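Local coordinates for protein gamma-glutamyltranspeptidase (Streptomyces lincolnensis, PDB 6J3A) that is an LmbA-like gamma-glutamyltranspeptidase homologue of the Ntn-hydrolase clan, probably acting as a transferase or hydrolase on gamma-glutamyl-type substrates, at residues V72-G77 / A255-P260; A435-S439 / L483-I487; P57-I63 / P109-W115; L119-K125 / R205-E210; A40-F45 / W115-L119. All coordinates share one frame. Numbering follows the deposited sequence.

In the fold
Helix 111-122 ties most of the set together. Contact 3 joins its N-terminal part to strand 61-66, contact 5 packs it against helix 36-50, and contact 4 joins its C-terminal part to helix 205-217. Contacts 3 and 5 share Trp115, and contacts 4 and 5 share Leu119. Contacts 1 and 2 belong to the beta layers, and strand 61-66 is the sheet neighbour of both 73-77 and 433-436. Contacts 2, 3 and 5 are buried and largely apolar, although backbone hydrogen bonds and water complete contact 3. Contact 1, partly buried, relies on strand pairing. Contact 4, centred about 24 Å from the chain's centre, rests on two arginines, one bonding backbone carbonyls, one in a salt-bridge network.

Contact 1: V72-G77 / A255-P260; sequences VRVLCG and ATYEAP
Leu75 and Tyr257 form the apolar centre of an antiparallel strand pair in the Ntn-hydrolase beta core. They are a non-hydrogen-bonded pair with CA atoms 4.5 Å apart. Leu75 (chi1 t, chi2 p) lays CD1 over the ring of Tyr257 (chi1 m), 4.1 Å from its centroid, a CH-pi contact; its CD1 is also 4.1 Å from Ala255 CB. Leu117 and Leu118 of helix 111-122 cover Leu75 on this face, where a branched apolar side chain suits the sheet-helix interface. Val74 (t) lies on the other face with Cys76 and Glu258, its CG2 3.9 Å from Pro260 CB. At the end of the pairing Val72 CG1 lies 4.0 Å from Pro260 CG.

Strands 73-77 and 256-258 are extended, the first up to Cys76; their axes approach to 4.6 Å and their N-to-C directions make 147°. Two hydrogen-bonded pairs flank the centre. Val74 N donates to Glu258 O (2.8 Å) and Glu258 N to Val74 O (2.7 Å); Cys76 N donates to Thr256 O (2.6 Å) and Thr256 N to Cys76 O (3.2 Å). Further out, the Glu258 carboxylate turns to Arg478 and Trp276, while Tyr257 OH bonds Asp121. Arg73 starts away from the partner strand, but chi1 t and chi2 p bring its long side chain back, so that Glu258 C lies over one face of the guanidinium, 3.5 Å from Arg73 NH1.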
# COMPACT_ATOMS: atom_id res chain seq x y z
N VAL A 72 -18.01 -3.24 22.95
CA VAL A 72 -16.72 -3.86 22.68
C VAL A 72 -16.65 -5.20 23.44
O VAL A 72 -16.84 -5.26 24.65
CB VAL A 72 -15.54 -2.94 23.03
CG1 VAL A 72 -14.19 -3.65 22.83
CG2 VAL A 72 -15.55 -1.72 22.15
N ARG A 73 -16.33 -6.25 22.69
CA ARG A 73 -16.50 -7.62 23.15
C ARG A 73 -15.27 -8.41 22.69
O ARG A 73 -14.72 -8.16 21.62
CB ARG A 73 -17.80 -8.16 22.53
CG ARG A 73 -18.47 -9.31 23.26
CD ARG A 73 -19.17 -8.87 24.54
NE ARG A 73 -19.76 -10.04 25.20
CZ ARG A 73 -19.78 -10.30 26.51
NH1 ARG A 73 -19.23 -9.47 27.40
NH2 ARG A 73 -20.35 -11.42 26.94
N VAL A 74 -14.81 -9.32 23.55
CA VAL A 74 -13.66 -10.21 23.27
C VAL A 74 -14.18 -11.60 22.91
O VAL A 74 -15.06 -12.12 23.59
CB VAL A 74 -12.72 -10.34 24.50
CG1 VAL A 74 -11.69 -11.44 24.32
CG2 VAL A 74 -12.00 -9.03 24.77
N LEU A 75 -13.61 -12.19 21.86
CA LEU A 75 -13.89 -13.56 21.47
C LEU A 75 -12.61 -14.37 21.67
O LEU A 75 -11.65 -14.23 20.92
CB LEU A 75 -14.40 -13.64 20.03
CG LEU A 75 -14.62 -15.03 19.42
CD1 LEU A 75 -15.34 -15.99 20.35
CD2 LEU A 75 -15.40 -14.89 18.12
N CYS A 76 -12.63 -15.21 22.71
CA CYS A 76 -11.47 -15.97 23.11
C CYS A 76 -11.32 -17.22 22.28
O CYS A 76 -12.12 -18.15 22.39
CB CYS A 76 -11.55 -16.37 24.58
SG CYS A 76 -10.16 -17.41 25.09
N GLY A 77 -10.27 -17.22 21.46
CA GLY A 77 -9.86 -18.40 20.71
C GLY A 77 -8.50 -18.91 21.14
O GLY A 77 -7.79 -19.51 20.35
N ALA A 255 -14.62 -21.94 21.68
CA ALA A 255 -14.25 -20.55 21.89
C ALA A 255 -15.39 -19.88 22.66
O ALA A 255 -16.56 -20.25 22.51
CB ALA A 255 -14.03 -19.87 20.56
N THR A 256 -15.03 -18.91 23.49
CA THR A 256 -15.99 -18.20 24.34
C THR A 256 -15.87 -16.70 24.17
O THR A 256 -14.85 -16.21 23.69
CB THR A 256 -15.79 -18.53 25.82
OG1 THR A 256 -14.42 -18.32 26.17
CG2 THR A 256 -16.17 -19.96 26.09
N TYR A 257 -16.91 -15.98 24.61
CA TYR A 257 -16.96 -14.51 24.60
C TYR A 257 -16.66 -13.95 25.99
O TYR A 257 -16.94 -14.59 26.99
CB TYR A 257 -18.33 -14.02 24.16
CG TYR A 257 -18.63 -14.12 22.68
CD1 TYR A 257 -18.00 -13.28 21.75
CD2 TYR A 257 -19.58 -15.02 22.20
CE1 TYR A 257 -18.30 -13.36 20.39
CE2 TYR A 257 -19.89 -15.11 20.85
CZ TYR A 257 -19.25 -14.28 19.95
OH TYR A 257 -19.55 -14.36 18.60
N GLU A 258 -16.11 -12.73 26.03
CA GLU A 258 -15.77 -12.05 27.29
C GLU A 258 -15.88 -10.55 27.18
O GLU A 258 -15.83 -9.98 26.09
CB GLU A 258 -14.35 -12.38 27.72
CG GLU A 258 -14.23 -13.78 28.24
CD GLU A 258 -12.82 -14.20 28.52
OE1 GLU A 258 -11.92 -13.32 28.61
OE2 GLU A 258 -12.62 -15.42 28.67
N ALA A 259 -16.05 -9.91 28.33
CA ALA A 259 -15.90 -8.47 28.41
C ALA A 259 -14.41 -8.23 28.26
O ALA A 259 -13.60 -9.05 28.71
CB ALA A 259 -16.38 -7.96 29.76
N PRO A 260 -14.03 -7.11 27.62
CA PRO A 260 -12.62 -6.73 27.58
C PRO A 260 -12.15 -6.16 28.90
O PRO A 260 -12.95 -5.68 29.69
CB PRO A 260 -12.59 -5.62 26.52
CG PRO A 260 -13.95 -5.00 26.60
CD PRO A 260 -14.88 -6.13 26.91

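Contact 2: A435-S439 / L483-I487; sequences AATPS and LTPSI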
# COMPACT_ATOMS: atom_id res chain seq x y z
N ALA A 435 -10.21 -6.44 15.53
CA ALA A 435 -8.74 -6.52 15.65
C ALA A 435 -8.39 -7.90 16.18
O ALA A 435 -8.85 -8.28 17.26
CB ALA A 435 -8.21 -5.44 16.59
N ALA A 436 -7.59 -8.65 15.42
CA ALA A 436 -7.28 -10.04 15.78
C ALA A 436 -5.80 -10.27 15.65
O ALA A 436 -5.17 -9.78 14.72
CB ALA A 436 -8.03 -11.01 14.88
N THR A 437 -5.26 -11.06 16.57
CA THR A 437 -3.84 -11.40 16.60
C THR A 437 -3.72 -12.91 16.51
O THR A 437 -3.53 -13.56 17.52
CB THR A 437 -3.20 -10.84 17.89
OG1 THR A 437 -3.36 -9.42 17.92
CG2 THR A 437 -1.71 -11.15 17.97
N PRO A 438 -3.86 -13.49 15.29
CA PRO A 438 -3.73 -14.95 15.18
C PRO A 438 -2.29 -15.43 15.13
O PRO A 438 -1.42 -14.76 14.57
CB PRO A 438 -4.46 -15.26 13.87
CG PRO A 438 -4.25 -14.05 13.06
CD PRO A 438 -4.32 -12.91 14.02
N SER A 439 -2.05 -16.60 15.70
CA SER A 439 -0.71 -17.11 15.89
C SER A 439 -0.75 -18.60 16.16
O SER A 439 -1.82 -19.19 16.28
CB SER A 439 -0.06 -16.40 17.07
OG SER A 439 1.29 -16.80 17.25
N LEU A 483 -0.51 -13.02 22.74
CA LEU A 483 -1.40 -12.49 21.71
C LEU A 483 -2.33 -11.45 22.31
O LEU A 483 -3.10 -11.76 23.22
CB LEU A 483 -2.21 -13.62 21.09
CG LEU A 483 -1.40 -14.87 20.69
CD1 LEU A 483 -2.29 -15.82 19.90
CD2 LEU A 483 -0.10 -14.54 19.94
N THR A 484 -2.28 -10.23 21.77
CA THR A 484 -2.91 -9.10 22.41
C THR A 484 -3.31 -7.99 21.44
O THR A 484 -2.61 -6.98 21.31
CB THR A 484 -2.02 -8.56 23.55
OG1 THR A 484 -2.63 -7.40 24.11
CG2 THR A 484 -0.59 -8.25 23.09
N PRO A 485 -4.47 -8.16 20.78
CA PRO A 485 -4.99 -7.07 19.95
C PRO A 485 -5.54 -5.92 20.80
O PRO A 485 -5.72 -6.06 22.01
CB PRO A 485 -6.11 -7.74 19.14
CG PRO A 485 -6.53 -8.91 19.95
CD PRO A 485 -5.39 -9.31 20.84
N SER A 486 -5.82 -4.80 20.14
CA SER A 486 -6.32 -3.59 20.81
C SER A 486 -7.47 -2.97 20.05
O SER A 486 -7.55 -3.05 18.82
CB SER A 486 -5.22 -2.53 20.92
OG SER A 486 -4.03 -3.07 21.46
N ILE A 487 -8.38 -2.37 20.81
CA ILE A 487 -9.35 -1.43 20.27
C ILE A 487 -9.33 -0.19 21.17
O ILE A 487 -9.34 -0.30 22.39
CB ILE A 487 -10.76 -2.06 20.15
CG1 ILE A 487 -10.80 -3.02 18.96
CG2 ILE A 487 -11.82 -0.97 19.97
CD1 ILE A 487 -12.15 -3.64 18.65
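No hydrogen bond links these two segments, which run in nearly opposite directions (175° apart) and meet through side chains facing one another. Their CA atoms come nearest at Thr437 and Pro485, 5.6 Å apart.

The apolar contacts are small and close. Ala435 CB lies 4.0 Å from Pro485 CB and 4.3 Å from Ile487 CG1; alanine's short side chain permits this intimacy. Leu483 reaches in the same way, its CD2 3.4 Å from Ser439 CB.

Other approaches set polar atoms against apolar ones: Ala435 CB is 3.3 Å from Ser486 O, Leu483 CD1 3.5 Å from Thr437 O, and Thr437 OG1 3.4 Å from Pro485 CB. Thr437 OG1 also lies 3.3 Å from Pro485 N, a close polar pair with no hydrogen to share.

The hydroxyls of three other residues find partners beyond the contact: Ser439 OG bonds Thr421 and Arg459, Thr484 OG1 bonds Lys272 and Asp507, and Ser486 OG bonds Lys272. Thr421 also touches Thr437 and Leu483.

Strands 433-436 and 486-490 are not sheet neighbours; the packing of their ends and adjoining loops is consistent with the stacked beta layers of the alpha-beta-beta-alpha Ntn-hydrolase fold.

Contact 3: P57-I63 / P109-W115; sequences PAGEVPI and PGAFDAW
Gly59 O is the polar focus, accepting hydrogen bonds from both Gly110 N and Ala111 N, each 3.1 Å away, where the chain enters helix 111-122. These amides lead into the first helical turn, and Gly59 (phi/psi -88/-143) turns its carbonyl towards them. A water extends the link: it donates to Pro57 O (2.5 Å) and Gly59 O (3.3 Å) and accepts from Phe112 N (3.0 Å).

Beside this polar knot, Ala58 CB rests 3.9 Å from Pro109 CG. The extended backbone carries on through 61-63, its axis 8.6 Å from that of helix 111-115 and inclined at 24°, so strand and helix run roughly parallel. Val61 and Ile63 point toward the helix while Pro62 points away, as beta alternation demands. Val61 (chi1 p) places CG1 4.0 Å from both Ala111 CB and Ala114 CB, alanines small enough for close approach, and CG2 3.8 Å from Trp115 CZ2. Ile63 (m, t) sets CD1 over the indole of Trp115 (chi1 m), 3.9 Å from its six-membered-ring centroid, a CH-pi contact.

This is sheet-to-helix packing of the Ntn-hydrolase kind: strand 61-66 lies between strands 73-77 and 433-436, while helix 36-50 touches Trp115 and Phe112.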
# COMPACT_ATOMS: atom_id res chain seq x y z
N PRO A 57 -3.72 -23.02 11.10
CA PRO A 57 -5.09 -23.28 11.53
C PRO A 57 -5.28 -23.90 12.93
O PRO A 57 -6.30 -23.65 13.56
CB PRO A 57 -5.64 -24.21 10.44
CG PRO A 57 -4.77 -23.99 9.26
CD PRO A 57 -3.41 -23.72 9.84
N ALA A 58 -4.31 -24.67 13.41
CA ALA A 58 -4.36 -25.29 14.74
C ALA A 58 -3.70 -24.44 15.83
O ALA A 58 -3.41 -24.93 16.93
CB ALA A 58 -3.75 -26.68 14.70
N GLY A 59 -3.46 -23.16 15.53
CA GLY A 59 -2.98 -22.20 16.51
C GLY A 59 -4.12 -21.53 17.27
O GLY A 59 -5.13 -22.16 17.57
N GLU A 60 -3.94 -20.24 17.54
CA GLU A 60 -4.80 -19.47 18.45
C GLU A 60 -5.09 -18.11 17.90
O GLU A 60 -4.41 -17.65 17.01
CB GLU A 60 -4.10 -19.23 19.78
CG GLU A 60 -3.65 -20.50 20.46
CD GLU A 60 -2.19 -20.86 20.30
OE1 GLU A 60 -1.89 -21.98 20.73
OE2 GLU A 60 -1.37 -20.08 19.77
N VAL A 61 -6.09 -17.45 18.49
CA VAL A 61 -6.37 -16.05 18.20
C VAL A 61 -7.27 -15.43 19.28
O VAL A 61 -8.32 -15.99 19.60
CB VAL A 61 -7.00 -15.86 16.79
CG1 VAL A 61 -8.36 -16.55 16.67
CG2 VAL A 61 -7.13 -14.39 16.45
N PRO A 62 -6.85 -14.30 19.87
CA PRO A 62 -7.81 -13.38 20.52
C PRO A 62 -8.41 -12.43 19.50
O PRO A 62 -7.68 -11.84 18.71
CB PRO A 62 -6.94 -12.58 21.52
CG PRO A 62 -5.56 -13.14 21.43
CD PRO A 62 -5.46 -13.94 20.18
N ILE A 63 -9.73 -12.26 19.52
CA ILE A 63 -10.39 -11.31 18.63
C ILE A 63 -11.11 -10.24 19.46
O ILE A 63 -11.89 -10.57 20.34
CB ILE A 63 -11.40 -12.00 17.70
CG1 ILE A 63 -10.75 -13.20 16.99
CG2 ILE A 63 -11.94 -11.00 16.67
CD1 ILE A 63 -11.76 -14.12 16.34
N PRO A 109 -6.25 -26.67 20.03
CA PRO A 109 -6.35 -25.62 19.01
C PRO A 109 -7.61 -24.77 19.14
O PRO A 109 -8.71 -25.32 19.19
CB PRO A 109 -6.36 -26.40 17.70
CG PRO A 109 -5.60 -27.65 18.01
CD PRO A 109 -5.90 -27.97 19.45
N GLY A 110 -7.44 -23.46 19.22
CA GLY A 110 -8.55 -22.54 19.51
C GLY A 110 -8.99 -21.60 18.40
O GLY A 110 -10.12 -21.10 18.41
N ALA A 111 -8.10 -21.35 17.45
CA ALA A 111 -8.36 -20.39 16.39
C ALA A 111 -9.54 -20.77 15.50
O ALA A 111 -10.38 -19.94 15.20
CB ALA A 111 -7.11 -20.21 15.54
N PHE A 112 -9.60 -22.03 15.08
CA PHE A 112 -10.63 -22.43 14.14
C PHE A 112 -12.03 -22.16 14.68
O PHE A 112 -12.84 -21.50 14.01
CB PHE A 112 -10.53 -23.89 13.75
CG PHE A 112 -11.56 -24.28 12.72
CD1 PHE A 112 -11.35 -24.02 11.39
CD2 PHE A 112 -12.76 -24.86 13.11
CE1 PHE A 112 -12.31 -24.35 10.44
CE2 PHE A 112 -13.72 -25.21 12.18
CZ PHE A 112 -13.50 -24.94 10.84
N ASP A 113 -12.32 -22.67 15.87
CA ASP A 113 -13.65 -22.50 16.46
C ASP A 113 -14.00 -21.02 16.66
O ASP A 113 -15.14 -20.61 16.46
CB ASP A 113 -13.78 -23.25 17.79
CG ASP A 113 -15.23 -23.44 18.19
OD1 ASP A 113 -15.94 -24.23 17.52
OD2 ASP A 113 -15.68 -22.80 19.18
N ALA A 114 -13.00 -20.23 17.05
CA ALA A 114 -13.15 -18.79 17.20
C ALA A 114 -13.59 -18.10 15.92
O ALA A 114 -14.53 -17.31 15.95
CB ALA A 114 -11.85 -18.17 17.70
N TRP A 115 -12.94 -18.39 14.80
CA TRP A 115 -13.32 -17.81 13.51
C TRP A 115 -14.70 -18.30 13.05
O TRP A 115 -15.43 -17.57 12.37
CB TRP A 115 -12.27 -18.12 12.43
CG TRP A 115 -10.95 -17.45 12.65
CD1 TRP A 115 -9.73 -18.06 12.79
CD2 TRP A 115 -10.70 -16.04 12.73
NE1 TRP A 115 -8.74 -17.11 12.97
CE2 TRP A 115 -9.31 -15.87 12.94
CE3 TRP A 115 -11.52 -14.91 12.65
CZ2 TRP A 115 -8.73 -14.61 13.06
CZ3 TRP A 115 -10.94 -13.65 12.77
CH2 TRP A 115 -9.55 -13.52 12.98
O HOH W 1 -7.34 -23.90 15.87

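Contact 4: L119-K125 / R205-E210; sequences LRDHGTK and REAQIE
A single arginine side chain, that of Arg205, gathers backbone carbonyls from the last part of helix 111-122 and the loop after it. Its NH2 makes a very short hydrogen bond to Leu119 O (2.5 Å); weak hydrogen bonds run from Arg205 NH1 to Arg120 O (3.4 Å) and from Arg205 NE to Lys125 O (3.1 Å). The planar, five-hydrogen guanidinium suits this task (chi1 t, chi2 -148°, chi3 t). Gly123 fits because a CB there would clash with Arg205 NH2. Glu206 OE1 balances the charge, 2.7 Å from Arg205 NH1.

Segment 205-210 is helical; the closest CA atoms are those of Arg120 and Glu206, 5.5 Å apart. Arg120 (t, t, p) builds a salt-bridge network: NH1 meets Glu210 OE1 at 2.7 Å and NE meets Asp121 OD1 at 3.0 Å. Ile209 (m, t) sets CD1 3.6 Å from Leu119 CG. The arrangement is a partly exposed helix-helix junction centred on two arginines, with the Leu119-Ile209 apolar contact beside them.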
# COMPACT_ATOMS: atom_id res chain seq x y z
N LEU A 119 -17.85 -15.82 12.38
CA LEU A 119 -18.64 -15.94 11.17
C LEU A 119 -20.12 -16.22 11.47
O LEU A 119 -20.99 -15.61 10.88
CB LEU A 119 -18.06 -17.05 10.27
CG LEU A 119 -18.47 -17.06 8.79
CD1 LEU A 119 -18.13 -15.75 8.09
CD2 LEU A 119 -17.80 -18.21 8.05
N ARG A 120 -20.39 -17.10 12.41
CA ARG A 120 -21.76 -17.52 12.70
C ARG A 120 -22.59 -16.41 13.34
O ARG A 120 -23.75 -16.20 12.97
CB ARG A 120 -21.75 -18.74 13.62
CG ARG A 120 -23.13 -19.38 13.81
CD ARG A 120 -23.16 -20.30 15.01
NE ARG A 120 -22.89 -19.57 16.25
CZ ARG A 120 -23.04 -20.06 17.48
NH1 ARG A 120 -23.47 -21.30 17.69
NH2 ARG A 120 -22.76 -19.29 18.53
N ASP A 121 -21.99 -15.72 14.32
CA ASP A 121 -22.69 -14.69 15.10
C ASP A 121 -22.70 -13.31 14.45
O ASP A 121 -23.74 -12.65 14.44
CB ASP A 121 -22.10 -14.59 16.52
CG ASP A 121 -22.39 -15.82 17.38
OD1 ASP A 121 -23.14 -16.71 16.94
OD2 ASP A 121 -21.88 -15.89 18.51
N HIS A 122 -21.57 -12.89 13.89
CA HIS A 122 -21.41 -11.52 13.38
C HIS A 122 -21.19 -11.36 11.87
O HIS A 122 -21.19 -10.24 11.36
CB HIS A 122 -20.28 -10.84 14.14
CG HIS A 122 -20.49 -10.83 15.62
ND1 HIS A 122 -21.20 -9.83 16.25
CD2 HIS A 122 -20.14 -11.71 16.58
CE1 HIS A 122 -21.26 -10.08 17.54
NE2 HIS A 122 -20.62 -11.22 17.77
N GLY A 123 -21.01 -12.47 11.16
CA GLY A 123 -20.84 -12.44 9.72
C GLY A 123 -22.15 -12.62 8.98
O GLY A 123 -23.19 -12.91 9.57
N THR A 124 -22.07 -12.45 7.66
CA THR A 124 -23.20 -12.57 6.73
C THR A 124 -22.99 -13.56 5.57
O THR A 124 -23.96 -13.93 4.89
CB THR A 124 -23.53 -11.20 6.12
OG1 THR A 124 -22.42 -10.74 5.33
CG2 THR A 124 -23.82 -10.19 7.21
N LYS A 125 -21.74 -13.97 5.34
CA LYS A 125 -21.37 -14.83 4.21
C LYS A 125 -21.20 -16.30 4.62
O LYS A 125 -20.88 -16.58 5.78
CB LYS A 125 -20.09 -14.32 3.56
CG LYS A 125 -20.24 -12.93 2.96
CD LYS A 125 -19.14 -12.59 1.96
CE LYS A 125 -19.62 -12.74 0.52
NZ LYS A 125 -20.55 -11.63 0.14
N ARG A 205 -27.04 -21.24 6.31
CA ARG A 205 -25.71 -20.66 6.50
C ARG A 205 -25.09 -20.92 7.89
O ARG A 205 -23.93 -21.33 7.99
CB ARG A 205 -25.81 -19.17 6.20
CG ARG A 205 -24.55 -18.36 6.44
CD ARG A 205 -24.88 -16.95 6.88
NE ARG A 205 -23.63 -16.31 7.25
CZ ARG A 205 -23.19 -16.06 8.48
NH1 ARG A 205 -23.90 -16.31 9.59
NH2 ARG A 205 -21.98 -15.51 8.60
N GLU A 206 -25.87 -20.70 8.95
CA GLU A 206 -25.40 -20.86 10.34
C GLU A 206 -25.17 -22.33 10.69
O GLU A 206 -24.27 -22.66 11.46
CB GLU A 206 -26.39 -20.26 11.35
CG GLU A 206 -26.37 -18.73 11.47
CD GLU A 206 -27.05 -18.01 10.30
OE1 GLU A 206 -26.52 -16.96 9.87
OE2 GLU A 206 -28.10 -18.47 9.81
N ALA A 207 -26.01 -23.21 10.14
CA ALA A 207 -25.90 -24.64 10.39
C ALA A 207 -24.63 -25.22 9.78
O ALA A 207 -24.05 -26.16 10.34
CB ALA A 207 -27.12 -25.38 9.86
N GLN A 208 -24.22 -24.65 8.64
CA GLN A 208 -23.02 -25.09 7.93
C GLN A 208 -21.77 -24.81 8.74
O GLN A 208 -20.87 -25.65 8.80
CB GLN A 208 -22.89 -24.36 6.59
CG GLN A 208 -24.00 -24.68 5.60
CD GLN A 208 -23.77 -24.09 4.22
OE1 GLN A 208 -23.43 -22.91 4.08
NE2 GLN A 208 -23.98 -24.89 3.20
N ILE A 209 -21.73 -23.63 9.33
CA ILE A 209 -20.63 -23.21 10.20
C ILE A 209 -20.61 -24.08 11.47
O ILE A 209 -19.55 -24.53 11.89
CB ILE A 209 -20.74 -21.71 10.54
CG1 ILE A 209 -20.44 -20.87 9.28
CG2 ILE A 209 -19.75 -21.29 11.61
CD1 ILE A 209 -21.08 -19.50 9.29
N GLU A 210 -21.78 -24.31 12.06
CA GLU A 210 -21.90 -25.15 13.25
C GLU A 210 -21.49 -26.60 12.97
O GLU A 210 -20.82 -27.23 13.81
CB GLU A 210 -23.34 -25.10 13.79
CG GLU A 210 -23.50 -25.58 15.22
CD GLU A 210 -22.79 -24.69 16.23
OE1 GLU A 210 -22.91 -23.45 16.15
OE2 GLU A 210 -22.10 -25.25 17.12

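Contact 5: A40-F45 / W115-L119; sequences AVAGAF and WMLLL
Trp115 and Val41 bury nearly equal areas here, 88 and 87 Å², and Phe45 comes next. Trp115 (chi1 m, chi2 121°) fits as a knob into the hole formed by Ala40, Val41, Ala44 and Phe45. Small Ala44 lets the indole settle close: its CB stands 3.7 Å from the six-membered-ring centroid, a CH-pi contact, on the ring face opposite that met by Ile63 of contact 3. Such packing joins two antiparallel helices, 36-50 and 111-122, in the helical layer beside the beta core of the Ntn-hydrolase fold; the axes of the segments cross at -156° and come no nearer than 10.2 Å, a wide spacing that the large indole fills. Val41 (t) packs alongside, its CG2 3.9 Å from Trp115 CE3 and 4.2 Å from both Leu118 CD2 and Leu119 CB. Phe45 (m) turns its ring edge toward the indole face, an offset edge-to-face pair with 5.7 Å between the Phe45 and five-membered-ring centroids and planes at 61°, while its CZ lies 3.9 Å from Met116 CE.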
# COMPACT_ATOMS: atom_id res chain seq x y z
N ALA A 40 -12.47 -10.43 8.00
CA ALA A 40 -11.40 -10.87 8.87
C ALA A 40 -11.23 -12.40 8.87
O ALA A 40 -10.10 -12.90 8.95
CB ALA A 40 -11.64 -10.37 10.28
N VAL A 41 -12.35 -13.12 8.80
CA VAL A 41 -12.31 -14.57 8.67
C VAL A 41 -11.53 -14.96 7.41
O VAL A 41 -10.57 -15.72 7.49
CB VAL A 41 -13.73 -15.20 8.67
CG1 VAL A 41 -13.66 -16.69 8.36
CG2 VAL A 41 -14.39 -15.01 10.03
N ALA A 42 -11.94 -14.41 6.27
CA ALA A 42 -11.24 -14.67 5.00
C ALA A 42 -9.75 -14.39 5.08
O ALA A 42 -8.93 -15.24 4.73
CB ALA A 42 -11.84 -13.84 3.90
N GLY A 43 -9.41 -13.19 5.55
CA GLY A 43 -8.02 -12.79 5.73
C GLY A 43 -7.23 -13.73 6.62
O GLY A 43 -6.06 -14.00 6.35
N ALA A 44 -7.86 -14.24 7.67
CA ALA A 44 -7.20 -15.09 8.65
C ALA A 44 -6.76 -16.42 8.07
O ALA A 44 -5.68 -16.90 8.36
CB ALA A 44 -8.12 -15.34 9.84
N PHE A 45 -7.62 -17.00 7.24
CA PHE A 45 -7.30 -18.25 6.56
C PHE A 45 -6.29 -18.04 5.43
O PHE A 45 -5.50 -18.93 5.12
CB PHE A 45 -8.58 -18.94 6.07
CG PHE A 45 -9.34 -19.63 7.17
CD1 PHE A 45 -10.13 -18.91 8.05
CD2 PHE A 45 -9.24 -21.01 7.35
CE1 PHE A 45 -10.82 -19.54 9.07
CE2 PHE A 45 -9.94 -21.65 8.37
CZ PHE A 45 -10.73 -20.92 9.24
N TRP A 115 -12.94 -18.39 14.80
CA TRP A 115 -13.32 -17.81 13.51
C TRP A 115 -14.70 -18.30 13.05
O TRP A 115 -15.43 -17.57 12.37
CB TRP A 115 -12.27 -18.12 12.43
CG TRP A 115 -10.95 -17.45 12.65
CD1 TRP A 115 -9.73 -18.06 12.79
CD2 TRP A 115 -10.70 -16.04 12.73
NE1 TRP A 115 -8.74 -17.11 12.97
CE2 TRP A 115 -9.31 -15.87 12.94
CE3 TRP A 115 -11.52 -14.91 12.65
CZ2 TRP A 115 -8.73 -14.61 13.06
CZ3 TRP A 115 -10.94 -13.65 12.77
CH2 TRP A 115 -9.55 -13.52 12.98
N MET A 116 -15.04 -19.53 13.42
CA MET A 116 -16.35 -20.09 13.10
C MET A 116 -17.41 -19.37 13.90
O MET A 116 -18.48 -19.08 13.38
CB MET A 116 -16.41 -21.59 13.40
CG MET A 116 -15.68 -22.50 12.42
SD MET A 116 -15.93 -22.12 10.68
CE MET A 116 -14.50 -21.10 10.38
N LEU A 117 -17.12 -19.10 15.17
CA LEU A 117 -18.06 -18.37 16.02
C LEU A 117 -18.30 -16.97 15.48
O LEU A 117 -19.44 -16.52 15.38
CB LEU A 117 -17.58 -18.27 17.47
CG LEU A 117 -18.25 -19.15 18.53
CD1 LEU A 117 -17.79 -18.70 19.91
CD2 LEU A 117 -19.77 -19.12 18.50
N LEU A 118 -17.20 -16.29 15.14
CA LEU A 118 -17.28 -14.96 14.56
C LEU A 118 -18.16 -14.94 13.32
O LEU A 118 -19.10 -14.16 13.23
CB LEU A 118 -15.88 -14.43 14.24
CG LEU A 118 -15.82 -12.92 13.95
CD1 LEU A 118 -16.12 -12.07 15.18
CD2 LEU A 118 -14.45 -12.56 13.41
N LEU A 119 -17.85 -15.82 12.38
CA LEU A 119 -18.64 -15.94 11.17
C LEU A 119 -20.12 -16.22 11.47
O LEU A 119 -20.99 -15.61 10.88
CB LEU A 119 -18.06 -17.05 10.27
CG LEU A 119 -18.47 -17.06 8.79
CD1 LEU A 119 -18.13 -15.75 8.09
CD2 LEU A 119 -17.80 -18.21 8.05